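Local coordinates for phosphoacetylglucosamine mutase (Aspergillus lentulus, PDB 5O9X), which probably interconverts the 6-phosphate and 1-phosphate of N-acetylglucosamine and here holds glucose 1,6-bisphosphate, at residues A90-E93 against A94-T97; F294-E297 against G298-R302. The protein carries 1 engineered substitution. All coordinates share one frame; numbering follows the deposited sequence.

Contact 1 (A90-E93 against A94-T97)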
loop_
_atom_site.group_PDB
_atom_site.type_symbol
_atom_site.label_atom_id
_atom_site.label_comp_id
_atom_site.label_asym_id
_atom_site.label_seq_id
_atom_site.Cartn_x
_atom_site.Cartn_y
_atom_site.Cartn_z
ATOM N N ALA A 90 -9.823 12.527 -0.177
ATOM C CA ALA A 90 -9.745 12.880 1.280
ATOM C C ALA A 90 -10.989 13.540 1.945
ATOM O O ALA A 90 -11.344 13.208 3.078
ATOM C CB ALA A 90 -8.520 13.728 1.521
ATOM N N GLU A 91 -11.675 14.454 1.234
ATOM C CA GLU A 91 -12.838 15.195 1.778
ATOM C C GLU A 91 -14.003 14.227 2.144
ATOM O O GLU A 91 -14.854 14.474 3.011
ATOM C CB GLU A 91 -13.226 16.253 0.719
ATOM C CG GLU A 91 -14.514 17.053 0.951
ATOM C CD GLU A 91 -14.302 18.499 1.462
ATOM O OE1 GLU A 91 -13.177 19.050 1.313
ATOM O OE2 GLU A 91 -15.272 19.103 2.007
ATOM N N TRP A 92 -14.026 13.093 1.457
ATOM C CA TRP A 92 -15.052 12.111 1.634
ATOM C C TRP A 92 -14.793 11.181 2.814
ATOM O O TRP A 92 -15.716 10.489 3.259
ATOM C CB TRP A 92 -15.205 11.318 0.335
ATOM C CG TRP A 92 -16.069 12.020 -0.716
ATOM C CD1 TRP A 92 -15.780 13.186 -1.454
ATOM C CD2 TRP A 92 -17.345 11.581 -1.169
ATOM N NE1 TRP A 92 -16.864 13.500 -2.283
ATOM C CE2 TRP A 92 -17.809 12.525 -2.153
ATOM C CE3 TRP A 92 -18.169 10.502 -0.828
ATOM C CZ2 TRP A 92 -19.034 12.366 -2.822
ATOM C CZ3 TRP A 92 -19.385 10.358 -1.492
ATOM C CH2 TRP A 92 -19.806 11.296 -2.464
ATOM N N GLU A 93 -13.592 11.213 3.403
ATOM C CA GLU A 93 -13.379 10.423 4.644
ATOM C C GLU A 93 -14.286 10.960 5.775
ATOM O O GLU A 93 -14.849 10.160 6.529
ATOM C CB GLU A 93 -11.905 10.423 5.069
ATOM C CG GLU A 93 -10.958 10.001 3.937
ATOM C CD GLU A 93 -9.512 10.100 4.332
ATOM O OE1 GLU A 93 -9.219 10.713 5.395
ATOM O OE2 GLU A 93 -8.689 9.516 3.607
ATOM N N ALA A 94 -14.443 12.302 5.879
ATOM C CA ALA A 94 -15.421 12.877 6.835
ATOM C C ALA A 94 -16.845 12.408 6.639
ATOM O O ALA A 94 -17.566 12.184 7.634
ATOM C CB ALA A 94 -15.405 14.420 6.845
ATOM N N TYR A 95 -17.295 12.323 5.398
ATOM C CA TYR A 95 -18.638 11.808 5.158
ATOM C C TYR A 95 -18.751 10.333 5.632
ATOM O O TYR A 95 -19.755 9.932 6.248
ATOM C CB TYR A 95 -18.978 11.859 3.689
ATOM C CG TYR A 95 -18.826 13.214 3.032
ATOM C CD1 TYR A 95 -19.165 14.409 3.718
ATOM C CD2 TYR A 95 -18.424 13.303 1.697
ATOM C CE1 TYR A 95 -19.039 15.652 3.100
ATOM C CE2 TYR A 95 -18.314 14.542 1.060
ATOM C CZ TYR A 95 -18.634 15.707 1.758
ATOM O OH TYR A 95 -18.482 16.915 1.127
ATOM N N ALA A 96 -17.715 9.526 5.323
ATOM C CA ALA A 96 -17.781 8.105 5.741
ATOM C C ALA A 96 -17.919 8.039 7.231
ATOM O O ALA A 96 -18.662 7.223 7.749
ATOM C CB ALA A 96 -16.534 7.388 5.294
ATOM N N THR A 97 -17.128 8.876 7.928
ATOM C CA THR A 97 -17.049 8.839 9.380
ATOM C C THR A 97 -18.372 9.320 9.994
ATOM O O THR A 97 -18.792 8.834 11.056
ATOM C CB THR A 97 -15.864 9.712 9.839
ATOM O OG1 THR A 97 -14.680 9.219 9.246
ATOM C CG2 THR A 97 -15.696 9.785 11.346
HETATM O O HOH W 1 -12.303 14.223 5.094
#

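Contact 2 (F294-E297 against G298-R302)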
loop_
_atom_site.group_PDB
_atom_site.type_symbol
_atom_site.label_atom_id
_atom_site.label_comp_id
_atom_site.label_asym_id
_atom_site.label_seq_id
_atom_site.Cartn_x
_atom_site.Cartn_y
_atom_site.Cartn_z
ATOM N N PHE A 294 17.842 -11.405 2.236
ATOM C CA PHE A 294 18.617 -12.619 1.996
ATOM C C PHE A 294 19.553 -12.839 3.144
ATOM O O PHE A 294 19.820 -11.883 3.917
ATOM C CB PHE A 294 19.444 -12.495 0.654
ATOM C CG PHE A 294 20.545 -11.484 0.675
ATOM C CD1 PHE A 294 21.908 -11.886 0.525
ATOM C CD2 PHE A 294 20.266 -10.098 0.740
ATOM C CE1 PHE A 294 22.909 -10.928 0.464
ATOM C CE2 PHE A 294 21.277 -9.165 0.706
ATOM C CZ PHE A 294 22.610 -9.550 0.581
ATOM N N LEU A 295 20.095 -14.067 3.208
ATOM C CA LEU A 295 21.200 -14.375 4.130
ATOM C C LEU A 295 22.504 -14.183 3.349
ATOM O O LEU A 295 22.647 -14.778 2.275
ATOM C CB LEU A 295 21.100 -15.801 4.587
ATOM C CG LEU A 295 19.866 -16.038 5.454
ATOM C CD1 LEU A 295 19.544 -17.535 5.536
ATOM C CD2 LEU A 295 19.972 -15.410 6.845
ATOM N N ASP A 296 23.384 -13.312 3.825
ATOM C CA ASP A 296 24.635 -13.033 3.086
ATOM C C ASP A 296 25.641 -14.216 3.243
ATOM O O ASP A 296 25.350 -15.181 3.924
ATOM C CB ASP A 296 25.237 -11.625 3.419
ATOM C CG ASP A 296 25.852 -11.511 4.827
ATOM O OD1 ASP A 296 26.101 -12.532 5.497
ATOM O OD2 ASP A 296 26.097 -10.349 5.272
ATOM N N GLU A 297 26.793 -14.108 2.577
ATOM C CA GLU A 297 27.855 -15.136 2.647
ATOM C C GLU A 297 28.240 -15.505 4.091
ATOM O O GLU A 297 28.472 -16.677 4.344
ATOM C CB GLU A 297 29.078 -14.747 1.773
ATOM C CG GLU A 297 29.681 -13.355 2.050
ATOM C CD GLU A 297 30.964 -13.098 1.253
ATOM O OE1 GLU A 297 31.608 -14.096 0.834
ATOM O OE2 GLU A 297 31.334 -11.910 1.035
ATOM N N GLY A 298 28.211 -14.540 5.036
ATOM C CA GLY A 298 28.451 -14.843 6.439
ATOM C C GLY A 298 27.291 -15.413 7.229
ATOM O O GLY A 298 27.387 -15.506 8.436
ATOM N N ASN A 299 26.209 -15.820 6.555
ATOM C CA ASN A 299 24.982 -16.270 7.210
ATOM C C ASN A 299 24.303 -15.163 8.033
ATOM O O ASN A 299 23.690 -15.456 9.067
ATOM C CB ASN A 299 25.194 -17.581 8.038
ATOM C CG ASN A 299 23.897 -18.369 8.258
ATOM O OD1 ASN A 299 22.996 -18.404 7.407
ATOM N ND2 ASN A 299 23.810 -19.037 9.400
ATOM N N VAL A 300 24.404 -13.898 7.606
ATOM C CA VAL A 300 23.735 -12.784 8.347
ATOM C C VAL A 300 22.538 -12.294 7.506
ATOM O O VAL A 300 22.690 -12.046 6.330
ATOM C CB VAL A 300 24.693 -11.565 8.670
ATOM C CG1 VAL A 300 23.964 -10.423 9.382
ATOM C CG2 VAL A 300 25.985 -11.972 9.427
ATOM N N PHE A 301 21.374 -12.139 8.143
ATOM C CA PHE A 301 20.154 -11.634 7.510
ATOM C C PHE A 301 20.369 -10.188 7.101
ATOM O O PHE A 301 20.833 -9.365 7.943
ATOM C CB PHE A 301 18.941 -11.720 8.529
ATOM C CG PHE A 301 17.713 -10.987 8.071
ATOM C CD1 PHE A 301 16.771 -11.617 7.218
ATOM C CD2 PHE A 301 17.532 -9.635 8.408
ATOM C CE1 PHE A 301 15.614 -10.925 6.777
ATOM C CE2 PHE A 301 16.385 -8.965 7.985
ATOM C CZ PHE A 301 15.451 -9.591 7.154
ATOM N N ARG A 302 19.990 -9.843 5.874
ATOM C CA ARG A 302 20.075 -8.453 5.374
ATOM C C ARG A 302 18.741 -8.092 4.741
ATOM O O ARG A 302 18.205 -8.834 3.944
ATOM C CB ARG A 302 21.149 -8.285 4.283
ATOM C CG ARG A 302 22.527 -8.836 4.711
ATOM C CD ARG A 302 23.078 -8.023 5.913
ATOM N NE ARG A 302 24.417 -8.475 6.279
ATOM C CZ ARG A 302 25.167 -7.903 7.230
ATOM N NH1 ARG A 302 24.694 -6.879 7.965
ATOM N NH2 ARG A 302 26.389 -8.408 7.467
#

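Contact 1 (A90-E93 against A94-T97)
The rings of W92 and Y95, three residues apart, meet as a T-shaped (edge-to-face) pair: the edge of Y95 points into the face of the indole, with the Y95 ring and the five-membered ring of W92 inclined at 81° and their centroids 4.8 Å apart. The closest approach is Y95 CD2 to W92 CD2, 3.5 Å, and Y95 CE2 follows over the indole, 3.8 Å from W92 NE1. Both side chains set CG opposite their own carbonyl carbon (chi1 -82° in W92, -54° in Y95), which puts each CG beside its own backbone N, and from there the edge of Y95 reaches the indole face. E91 O stands over the centre of one face of the Y95 ring, while E91 sets its CG anti to the backbone N, which leaves CG 4.0 Å from Y95 OH, a loose contact.

All this happens on the opening turns of helix 91-101 in the alpha/beta/alpha domain I of the phosphohexomutase family. Its first turns are stitched by the i to i+4 bonds A96 N to W92 O, 3.0 Å, and T97 N to E93 O. T97 OG1 also donates to E93 O, at 2.9 Å, coming from above the carbonyl plane, so this one oxygen accepts two bonds. The hydroxyl gets there because OG1 lies beside its own backbone N. A water accepts from A94 N and donates to A90 O, though its leg to A90 O is short at 2.5 Å.

E93 runs extended beyond CG, and its OE2 forms a salt bridge with K364; the side chain is about 10 Å from the bound glucose 1,6-bisphosphate. W92 is further held by a cation-pi contact with R53 and by L49 of helix 40-56, whereas Y95 leans on L114 and I118 of helix 107-118.

Contact 2 (F294-E297 against G298-R302)
F294 and R302 form an antiparallel hydrogen-bonded pair, with R302 N to F294 O at 2.8 Å and F294 N to R302 O at 3.1 Å; L295 and F301 follow as a non-hydrogen-bonded pair, their CA atoms 4.5 Å apart. Beyond them D296 N donates to V300 O, nearly straight at 174°, and a type I turn from D296 to N299, closed by N299 N to D296 O, reverses the chain; N299, in the left-handed region, makes the G1 bulge that follows.

D296 organises this end with its carboxylate. Its CG sits between the backbone N and the carbonyl carbon (chi1 72°), turning the group across to the returning strand. OD1 accepts from V300 N at 3.0 Å, from above the carboxylate plane, and weakly from G298 N. OD2 takes both NE (2.7 Å) and NH2 (2.9 Å) of R302 in a side-on salt bridge, lying in the guanidinium plane, although the two flat groups are 54° apart. V300 CG1 covers one guanidinium face, and the CB of R302 packs 3.7 Å from F294 CE2.

The hairpin joins strand 290-295 to edge strand 301-304; F294 and R302 both touch L450 of helix 446-451, and F301 leans on A268.

Overall arrangement
From the N terminus, contact 1 comes first, within the opening turns of helix 91-101, which runs on from the loop after strand 75-81 in the domain I sheet. It closes no loop, being a turn-to-turn contact along one helix. Contact 2 opens about 200 residues later and closes the short hairpin loop between strands 290-295 and 301-304 at one edge of the domain II sheet. The two are in series and neither nest nor cross. The centres of contact 1 and contact 2 are 46 Å apart, on opposite sides of the chain's centre. Residues of contact 1 face helices 40-56 and 107-118 and strand 32-35; those of contact 2 meet helix 446-451.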